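Local coordinates for protein AlyGC (Glaciecola chathamensis, PDB 5GKD) that degrades the algal polysaccharide alginate as a lyase of polysaccharide lyase family 6, probably by calcium-assisted beta-elimination, at residues A[36-41]-A[71-76]; A[495-500]-A[529-534]. All coordinates share one frame; numbering follows the deposited sequence.

Contact 1 and contact 2 lie in the two parallel beta-helices of the chain, one in each, with their centres 54 Å apart and their nearest atoms about 34 Å apart, so they do not touch. Contact 1 spans the interior of the N-terminal beta-helix near its first coils, beside helix 8-17. Its strand 35-41 begins the row of parallel strands that, further along, carries Glu214 of the calcium site and Arg240 and Arg264 of the carbonate pocket. Contact 2 joins neighbouring coils of the C-terminal beta-helix at a corner. Neither contact contributes a ligand to the calcium ion; each belongs to the scaffold of its own beta-helix.

Contact 1. Residues A[36-41]-A[71-76]; sequences VLFEAK and EHLIVS
Phe38 turns its ring from strand 35-41 toward Leu73 and Val75 on strand 73-81, across the interior of the N-terminal beta-helix. Its CG stands anti to the backbone N (chi1 -172°), and the CD2-CE2 side of the ring makes the contact. CE2 lies 3.7 Å from Leu73 CB and also meets the carbonyl oxygen of Ile74, while the adjoining CD2 reaches Val75 CG2 at 3.6 Å. The Phe38 side chain runs past those of Leu73 and Val75, pointing the opposite way to each; Leu50 of strand 48-52 and Tyr11 and Leu15 of helix 8-17 also touch Phe38. The carbonyl oxygen of Phe38 is met by Leu73 CD1 at 3.6 Å.

At Ala40 the other branch of the same leucine takes over: Leu73 CD2 is 3.8 Å from Ala40 CB and 3.5 Å from Ala40 O. That oxygen also accepts a weak hydrogen bond from Glu71 N (3.4 Å, N-H...O angle 148°). An alanine in place of Leu73 would probably open a gap beside Ala40 and the carbonyl oxygen of Phe38, because both methyl branches would be gone while CB still met the phenyl ring.

Lys41 forms a parallel beta bridge with Glu71, their side chains on the same face. The two chains cross obliquely, Lys41 CD against Glu71 CG at 3.7 Å, but Lys41 NZ and Glu71 OE2 stay 6.3 Å apart and make no salt bridge.

The strand directions differ by 144°: the segments lie on different faces of successive coils and are not adjacent strands of one face. The contact is mainly apolar, and its polar bonding is one weak backbone link at the corner, where any attraction between Lys41 and Glu71 is likely to be modest.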
ATOM      1  N   VAL A  36       1.967  27.019  15.785  1.00 21.92           N
ATOM      2  CA  VAL A  36       2.052  28.034  16.826  1.00 18.98           C
ATOM      3  C   VAL A  36       3.234  27.716  17.727  1.00 21.48           C
ATOM      4  O   VAL A  36       3.308  26.629  18.298  1.00 22.43           O
ATOM      5  CB  VAL A  36       0.755  28.099  17.645  1.00 21.19           C
ATOM      6  CG1 VAL A  36       0.882  29.129  18.756  1.00 18.83           C
ATOM      7  CG2 VAL A  36      -0.443  28.389  16.740  1.00 18.41           C
ATOM      8  N   LEU A  37       4.158  28.661  17.862  1.00 21.48           N
ATOM      9  CA  LEU A  37       5.222  28.582  18.855  1.00 20.62           C
ATOM     10  C   LEU A  37       4.957  29.692  19.858  1.00 20.37           C
ATOM     11  O   LEU A  37       5.161  30.873  19.554  1.00 24.29           O
ATOM     12  CB  LEU A  37       6.611  28.707  18.229  1.00 21.11           C
ATOM     13  CG  LEU A  37       7.803  28.787  19.201  1.00 21.87           C
ATOM     14  CD1 LEU A  37       7.785  27.620  20.168  1.00 19.83           C
ATOM     15  CD2 LEU A  37       9.143  28.849  18.463  1.00 20.17           C
ATOM     16  N   PHE A  38       4.465  29.307  21.035  1.00 20.50           N
ATOM     17  CA  PHE A  38       4.115  30.223  22.114  1.00 17.44           C
ATOM     18  C   PHE A  38       5.280  30.201  23.090  1.00 20.24           C
ATOM     19  O   PHE A  38       5.324  29.395  24.016  1.00 21.09           O
ATOM     20  CB  PHE A  38       2.817  29.800  22.784  1.00 19.60           C
ATOM     21  CG  PHE A  38       2.293  30.796  23.782  1.00 16.97           C
ATOM     22  CD1 PHE A  38       2.399  32.150  23.551  1.00 17.00           C
ATOM     23  CD2 PHE A  38       1.675  30.374  24.930  1.00 18.42           C
ATOM     24  CE1 PHE A  38       1.903  33.052  24.471  1.00 20.42           C
ATOM     25  CE2 PHE A  38       1.170  31.278  25.844  1.00 16.81           C
ATOM     26  CZ  PHE A  38       1.287  32.604  25.623  1.00 16.73           C
ATOM     27  N   GLU A  39       6.234  31.094  22.869  1.00 20.57           N
ATOM     28  CA  GLU A  39       7.480  31.126  23.622  1.00 18.87           C
ATOM     29  C   GLU A  39       7.588  32.500  24.252  1.00 22.66           C
ATOM     30  O   GLU A  39       7.803  33.497  23.549  1.00 22.61           O
ATOM     31  CB  GLU A  39       8.686  30.825  22.728  1.00 19.48           C
ATOM     32  CG  GLU A  39      10.019  31.038  23.432  1.00 22.57           C
ATOM     33  CD  GLU A  39      11.174  30.434  22.685  1.00 24.13           C
ATOM     34  OE1 GLU A  39      12.134  29.988  23.345  1.00 31.03           O
ATOM     35  OE2 GLU A  39      11.125  30.411  21.439  1.00 31.25           O
ATOM     36  N   ALA A  40       7.420  32.536  25.567  1.00 20.23           N
ATOM     37  CA  ALA A  40       7.356  33.766  26.329  1.00 21.33           C
ATOM     38  C   ALA A  40       7.653  33.436  27.785  1.00 24.01           C
ATOM     39  O   ALA A  40       7.804  32.276  28.170  1.00 24.09           O
ATOM     40  CB  ALA A  40       5.987  34.433  26.179  1.00 21.88           C
ATOM     41  N   LYS A  41       7.727  34.478  28.600  1.00 24.84           N
ATOM     42  CA  LYS A  41       8.009  34.311  30.019  1.00 25.02           C
ATOM     43  C   LYS A  41       7.039  35.188  30.788  1.00 24.15           C
ATOM     44  O   LYS A  41       7.240  36.395  30.925  1.00 24.22           O
ATOM     45  CB  LYS A  41       9.446  34.657  30.349  1.00 27.91           C
ATOM     46  CG  LYS A  41      10.439  33.762  29.629  1.00 35.52           C
ATOM     47  CD  LYS A  41      11.153  32.761  30.560  1.00 44.01           C
ATOM     48  CE  LYS A  41      12.167  31.903  29.837  1.00 37.10           C
ATOM     49  NZ  LYS A  41      13.191  32.691  29.117  1.00 50.80           N
ATOM     50  N   GLU A  71       7.906  29.927  30.636  1.00 23.97           N
ATOM     51  CA  GLU A  71       7.256  29.621  31.900  1.00 21.60           C
ATOM     52  C   GLU A  71       6.103  30.580  32.140  1.00 21.91           C
ATOM     53  O   GLU A  71       6.044  31.671  31.567  1.00 21.87           O
ATOM     54  CB  GLU A  71       8.248  29.678  33.074  1.00 23.50           C
ATOM     55  CG  GLU A  71       9.127  30.907  33.085  1.00 30.29           C
ATOM     56  CD  GLU A  71       9.968  31.005  34.350  1.00 37.94           C
ATOM     57  OE1 GLU A  71      10.157  29.976  35.024  1.00 39.60           O
ATOM     58  OE2 GLU A  71      10.409  32.122  34.692  1.00 38.68           O
ATOM     59  N   HIS A  72       5.185  30.149  33.010  1.00 20.34           N
ATOM     60  CA  HIS A  72       4.011  30.928  33.394  1.00 20.29           C
ATOM     61  C   HIS A  72       3.174  31.331  32.179  1.00 23.41           C
ATOM     62  O   HIS A  72       2.744  32.474  32.034  1.00 22.39           O
ATOM     63  CB  HIS A  72       4.428  32.132  34.241  1.00 19.49           C
ATOM     64  CG  HIS A  72       5.078  31.728  35.529  1.00 25.06           C
ATOM     65  ND1 HIS A  72       4.367  31.190  36.585  1.00 26.69           N
ATOM     66  CD2 HIS A  72       6.378  31.717  35.909  1.00 25.74           C
ATOM     67  CE1 HIS A  72       5.199  30.896  37.569  1.00 29.06           C
ATOM     68  NE2 HIS A  72       6.425  31.200  37.182  1.00 23.62           N
ATOM     69  N   LEU A  73       2.917  30.361  31.314  1.00 22.86           N
ATOM     70  CA  LEU A  73       2.070  30.547  30.148  1.00 20.82           C
ATOM     71  C   LEU A  73       0.729  29.859  30.363  1.00 21.21           C
ATOM     72  O   LEU A  73       0.630  28.875  31.098  1.00 19.43           O
ATOM     73  CB  LEU A  73       2.735  29.975  28.890  1.00 17.76           C
ATOM     74  CG  LEU A  73       4.203  30.377  28.724  1.00 21.99           C
ATOM     75  CD1 LEU A  73       4.842  29.636  27.548  1.00 21.31           C
ATOM     76  CD2 LEU A  73       4.343  31.897  28.552  1.00 18.27           C
ATOM     77  N   ILE A  74      -0.295  30.379  29.696  1.00 17.76           N
ATOM     78  CA  ILE A  74      -1.609  29.756  29.643  1.00 19.00           C
ATOM     79  C   ILE A  74      -2.096  29.772  28.199  1.00 18.50           C
ATOM     80  O   ILE A  74      -2.009  30.802  27.529  1.00 19.22           O
ATOM     81  CB  ILE A  74      -2.620  30.480  30.540  1.00 17.91           C
ATOM     82  CG1 ILE A  74      -2.091  30.586  31.971  1.00 20.75           C
ATOM     83  CG2 ILE A  74      -3.947  29.750  30.498  1.00 19.31           C
ATOM     84  CD1 ILE A  74      -3.042  31.322  32.887  1.00 21.09           C
ATOM     85  N   VAL A  75      -2.603  28.641  27.717  1.00 20.60           N
ATOM     86  CA  VAL A  75      -3.231  28.549  26.403  1.00 17.37           C
ATOM     87  C   VAL A  75      -4.653  28.032  26.591  1.00 20.57           C
ATOM     88  O   VAL A  75      -4.854  27.017  27.269  1.00 19.73           O
ATOM     89  CB  VAL A  75      -2.451  27.622  25.460  1.00 15.04           C
ATOM     90  CG1 VAL A  75      -3.158  27.540  24.118  1.00 23.31           C
ATOM     91  CG2 VAL A  75      -1.025  28.092  25.281  1.00 14.80           C
ATOM     92  N   SER A  76      -5.636  28.708  25.988  1.00 19.21           N
ATOM     93  CA  SER A  76      -7.020  28.292  26.191  1.00 19.47           C
ATOM     94  C   SER A  76      -7.907  28.665  25.012  1.00 19.25           C
ATOM     95  O   SER A  76      -7.625  29.593  24.254  1.00 21.90           O
ATOM     96  CB  SER A  76      -7.607  28.894  27.469  1.00 17.71           C
ATOM     97  OG  SER A  76      -7.769  30.287  27.348  1.00 22.52           O
TER

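Contact 2. Residues A[495-500]-A[529-534]; sequences IFPQRS and NTLIRT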
ATOM      1  N   ILE A 495     -27.195  -7.697  -9.433  1.00 33.40           N
ATOM      2  CA  ILE A 495     -26.148  -6.706  -9.671  1.00 32.19           C
ATOM      3  C   ILE A 495     -25.073  -7.348 -10.537  1.00 28.88           C
ATOM      4  O   ILE A 495     -24.536  -8.406 -10.191  1.00 32.06           O
ATOM      5  CB  ILE A 495     -25.567  -6.169  -8.351  1.00 29.93           C
ATOM      6  CG1 ILE A 495     -26.656  -5.434  -7.563  1.00 29.87           C
ATOM      7  CG2 ILE A 495     -24.386  -5.242  -8.631  1.00 28.35           C
ATOM      8  CD1 ILE A 495     -26.461  -5.449  -6.034  1.00 30.37           C
ATOM      9  N   PHE A 496     -24.774  -6.720 -11.672  1.00 33.84           N
ATOM     10  CA  PHE A 496     -23.784  -7.231 -12.615  1.00 28.24           C
ATOM     11  C   PHE A 496     -22.581  -6.304 -12.633  1.00 32.19           C
ATOM     12  O   PHE A 496     -22.617  -5.266 -13.309  1.00 32.46           O
ATOM     13  CB  PHE A 496     -24.366  -7.340 -14.026  1.00 31.08           C
ATOM     14  CG  PHE A 496     -25.392  -8.410 -14.200  1.00 32.93           C
ATOM     15  CD1 PHE A 496     -25.027  -9.740 -14.267  1.00 34.82           C
ATOM     16  CD2 PHE A 496     -26.722  -8.086 -14.340  1.00 37.21           C
ATOM     17  CE1 PHE A 496     -25.974 -10.718 -14.452  1.00 35.34           C
ATOM     18  CE2 PHE A 496     -27.675  -9.072 -14.529  1.00 38.09           C
ATOM     19  CZ  PHE A 496     -27.298 -10.380 -14.582  1.00 34.76           C
ATOM     20  N   PRO A 497     -21.491  -6.632 -11.945  1.00 28.63           N
ATOM     21  CA  PRO A 497     -20.261  -5.857 -12.117  1.00 28.55           C
ATOM     22  C   PRO A 497     -19.675  -6.031 -13.513  1.00 30.22           C
ATOM     23  O   PRO A 497     -19.653  -7.131 -14.074  1.00 32.93           O
ATOM     24  CB  PRO A 497     -19.333  -6.441 -11.049  1.00 25.11           C
ATOM     25  CG  PRO A 497     -19.837  -7.844 -10.863  1.00 24.53           C
ATOM     26  CD  PRO A 497     -21.313  -7.747 -10.999  1.00 26.11           C
ATOM     27  N   GLN A 498     -19.192  -4.932 -14.066  1.00 26.49           N
ATOM     28  CA  GLN A 498     -18.455  -4.960 -15.314  1.00 27.49           C
ATOM     29  C   GLN A 498     -17.028  -4.462 -15.157  1.00 31.33           C
ATOM     30  O   GLN A 498     -16.285  -4.458 -16.145  1.00 34.65           O
ATOM     31  CB  GLN A 498     -19.178  -4.134 -16.385  1.00 25.93           C
ATOM     32  CG  GLN A 498     -20.567  -4.659 -16.728  1.00 30.27           C
ATOM     33  CD  GLN A 498     -21.337  -3.722 -17.645  1.00 32.69           C
ATOM     34  OE1 GLN A 498     -21.979  -2.784 -17.187  1.00 31.50           O
ATOM     35  NE2 GLN A 498     -21.271  -3.976 -18.946  1.00 34.90           N
ATOM     36  N   ARG A 499     -16.630  -4.034 -13.957  1.00 27.87           N
ATOM     37  CA  ARG A 499     -15.271  -3.582 -13.669  1.00 31.05           C
ATOM     38  C   ARG A 499     -14.565  -4.574 -12.747  1.00 28.05           C
ATOM     39  O   ARG A 499     -15.172  -5.492 -12.191  1.00 30.91           O
ATOM     40  CB  ARG A 499     -15.275  -2.183 -13.030  1.00 31.74           C
ATOM     41  CG  ARG A 499     -15.970  -1.089 -13.847  1.00 29.24           C
ATOM     42  CD  ARG A 499     -15.049  -0.431 -14.887  1.00 33.82           C
ATOM     43  NE  ARG A 499     -14.809  -1.276 -16.054  1.00 36.75           N
ATOM     44  CZ  ARG A 499     -15.644  -1.379 -17.094  1.00 46.02           C
ATOM     45  NH1 ARG A 499     -16.780  -0.687 -17.112  1.00 45.01           N
ATOM     46  NH2 ARG A 499     -15.350  -2.182 -18.116  1.00 42.96           N
ATOM     47  N   SER A 500     -13.255  -4.369 -12.588  1.00 29.70           N
ATOM     48  CA  SER A 500     -12.446  -5.233 -11.731  1.00 29.13           C
ATOM     49  C   SER A 500     -12.916  -5.206 -10.285  1.00 26.50           C
ATOM     50  O   SER A 500     -12.725  -6.178  -9.548  1.00 27.61           O
ATOM     51  CB  SER A 500     -10.984  -4.812 -11.803  1.00 32.03           C
ATOM     52  OG  SER A 500     -10.386  -5.349 -12.959  1.00 40.75           O
ATOM     53  N   ASN A 529      -9.222  -9.841 -10.200  1.00 23.77           N
ATOM     54  CA  ASN A 529     -10.396  -9.053  -9.865  1.00 22.30           C
ATOM     55  C   ASN A 529     -10.713  -9.196  -8.381  1.00 22.96           C
ATOM     56  O   ASN A 529     -10.372 -10.186  -7.737  1.00 22.73           O
ATOM     57  CB  ASN A 529     -11.618  -9.490 -10.679  1.00 21.20           C
ATOM     58  CG  ASN A 529     -11.484  -9.190 -12.164  1.00 26.43           C
ATOM     59  OD1 ASN A 529     -10.634  -8.397 -12.587  1.00 25.34           O
ATOM     60  ND2 ASN A 529     -12.331  -9.837 -12.967  1.00 25.06           N
ATOM     61  N   THR A 530     -11.406  -8.201  -7.848  1.00 20.45           N
ATOM     62  CA  THR A 530     -11.754  -8.158  -6.435  1.00 24.24           C
ATOM     63  C   THR A 530     -13.151  -7.572  -6.354  1.00 22.97           C
ATOM     64  O   THR A 530     -13.328  -6.377  -6.593  1.00 29.30           O
ATOM     65  CB  THR A 530     -10.757  -7.311  -5.628  1.00 24.06           C
ATOM     66  OG1 THR A 530     -10.722  -5.987  -6.161  1.00 28.43           O
ATOM     67  CG2 THR A 530      -9.350  -7.885  -5.686  1.00 20.13           C
ATOM     68  N   LEU A 531     -14.138  -8.394  -6.021  1.00 21.37           N
ATOM     69  CA  LEU A 531     -15.516  -7.911  -6.051  1.00 25.17           C
ATOM     70  C   LEU A 531     -15.731  -6.802  -5.030  1.00 24.42           C
ATOM     71  O   LEU A 531     -16.290  -5.748  -5.351  1.00 29.81           O
ATOM     72  CB  LEU A 531     -16.499  -9.058  -5.816  1.00 20.93           C
ATOM     73  CG  LEU A 531     -17.947  -8.691  -6.145  1.00 25.25           C
ATOM     74  CD1 LEU A 531     -18.225  -8.781  -7.633  1.00 20.18           C
ATOM     75  CD2 LEU A 531     -18.928  -9.553  -5.342  1.00 22.40           C
ATOM     76  N   ILE A 532     -15.292  -7.013  -3.797  1.00 23.15           N
ATOM     77  CA  ILE A 532     -15.398  -6.004  -2.751  1.00 23.61           C
ATOM     78  C   ILE A 532     -14.030  -5.825  -2.104  1.00 21.26           C
ATOM     79  O   ILE A 532     -13.283  -6.792  -1.926  1.00 23.49           O
ATOM     80  CB  ILE A 532     -16.459  -6.380  -1.697  1.00 24.67           C
ATOM     81  CG1 ILE A 532     -17.813  -6.626  -2.364  1.00 22.13           C
ATOM     82  CG2 ILE A 532     -16.566  -5.292  -0.621  1.00 24.31           C
ATOM     83  CD1 ILE A 532     -18.883  -7.094  -1.406  1.00 27.32           C
ATOM     84  N   ARG A 533     -13.693  -4.584  -1.769  1.00 21.61           N
ATOM     85  CA  ARG A 533     -12.390  -4.299  -1.184  1.00 18.68           C
ATOM     86  C   ARG A 533     -12.444  -2.936  -0.525  1.00 20.48           C
ATOM     87  O   ARG A 533     -13.351  -2.142  -0.779  1.00 23.20           O
ATOM     88  CB  ARG A 533     -11.266  -4.340  -2.240  1.00 21.31           C
ATOM     89  CG  ARG A 533     -11.346  -3.267  -3.338  1.00 21.75           C
ATOM     90  CD  ARG A 533     -10.096  -3.243  -4.244  1.00 20.14           C
ATOM     91  NE  ARG A 533     -10.315  -2.418  -5.428  1.00 22.58           N
ATOM     92  CZ  ARG A 533     -10.254  -1.086  -5.443  1.00 25.22           C
ATOM     93  NH1 ARG A 533      -9.950  -0.416  -4.333  1.00 25.02           N
ATOM     94  NH2 ARG A 533     -10.480  -0.414  -6.562  1.00 25.05           N
ATOM     95  N   THR A 534     -11.466  -2.681   0.341  1.00 23.12           N
ATOM     96  CA  THR A 534     -11.209  -1.321   0.766  1.00 18.75           C
ATOM     97  C   THR A 534     -10.500  -0.570  -0.351  1.00 19.39           C
ATOM     98  O   THR A 534      -9.978  -1.162  -1.293  1.00 21.03           O
ATOM     99  CB  THR A 534     -10.348  -1.272   2.038  1.00 18.39           C
ATOM    100  OG1 THR A 534      -9.025  -1.733   1.751  1.00 20.81           O
ATOM    101  CG2 THR A 534     -10.953  -2.116   3.142  1.00 18.76           C
TER
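Ser500 and Thr530 join two neighbouring coils of the C-terminal beta-helix through their backbones, in a buried contact at a corner just before strand 503-505. Thr530 N donates to Ser500 O at 3.0 Å; the bond is nearly straight (166°) and runs close to the carbonyl direction, with a C=O...N angle of 162°.

Next to it, Asn529 turns its amide toward the serine, placing OD1 3.1 Å from Ser500 OG. The other end of that amide is held within its own loop, where ND2 bonds to Pro524 O. The hydroxyl of Thr530 is likewise engaged elsewhere, bonded to Thr501 OG1, and it lies at the edge of the Arg533 guanidinium, in its plane. Arg533 NH1 bonds in turn to Thr534 O and forms a salt bridge with Glu504, linking the part of strand 530-534 after the bend to strand 503-505 of the preceding coil.

On the inner side the contact is apolar. Leu531, with CG anti to its backbone N (chi1 -167°), brings CD1 to 3.7 Å from Pro497 CG, and both side chains also rest on Val518 of strand 517-519.

A backbone bond between successive coils, with Pro497 and Leu531 packed on the inner side beside a chain that bends at 531-532, is characteristic of a corner in a parallel beta-helix, probably akin to that of the pectate lyase-like N-terminal part.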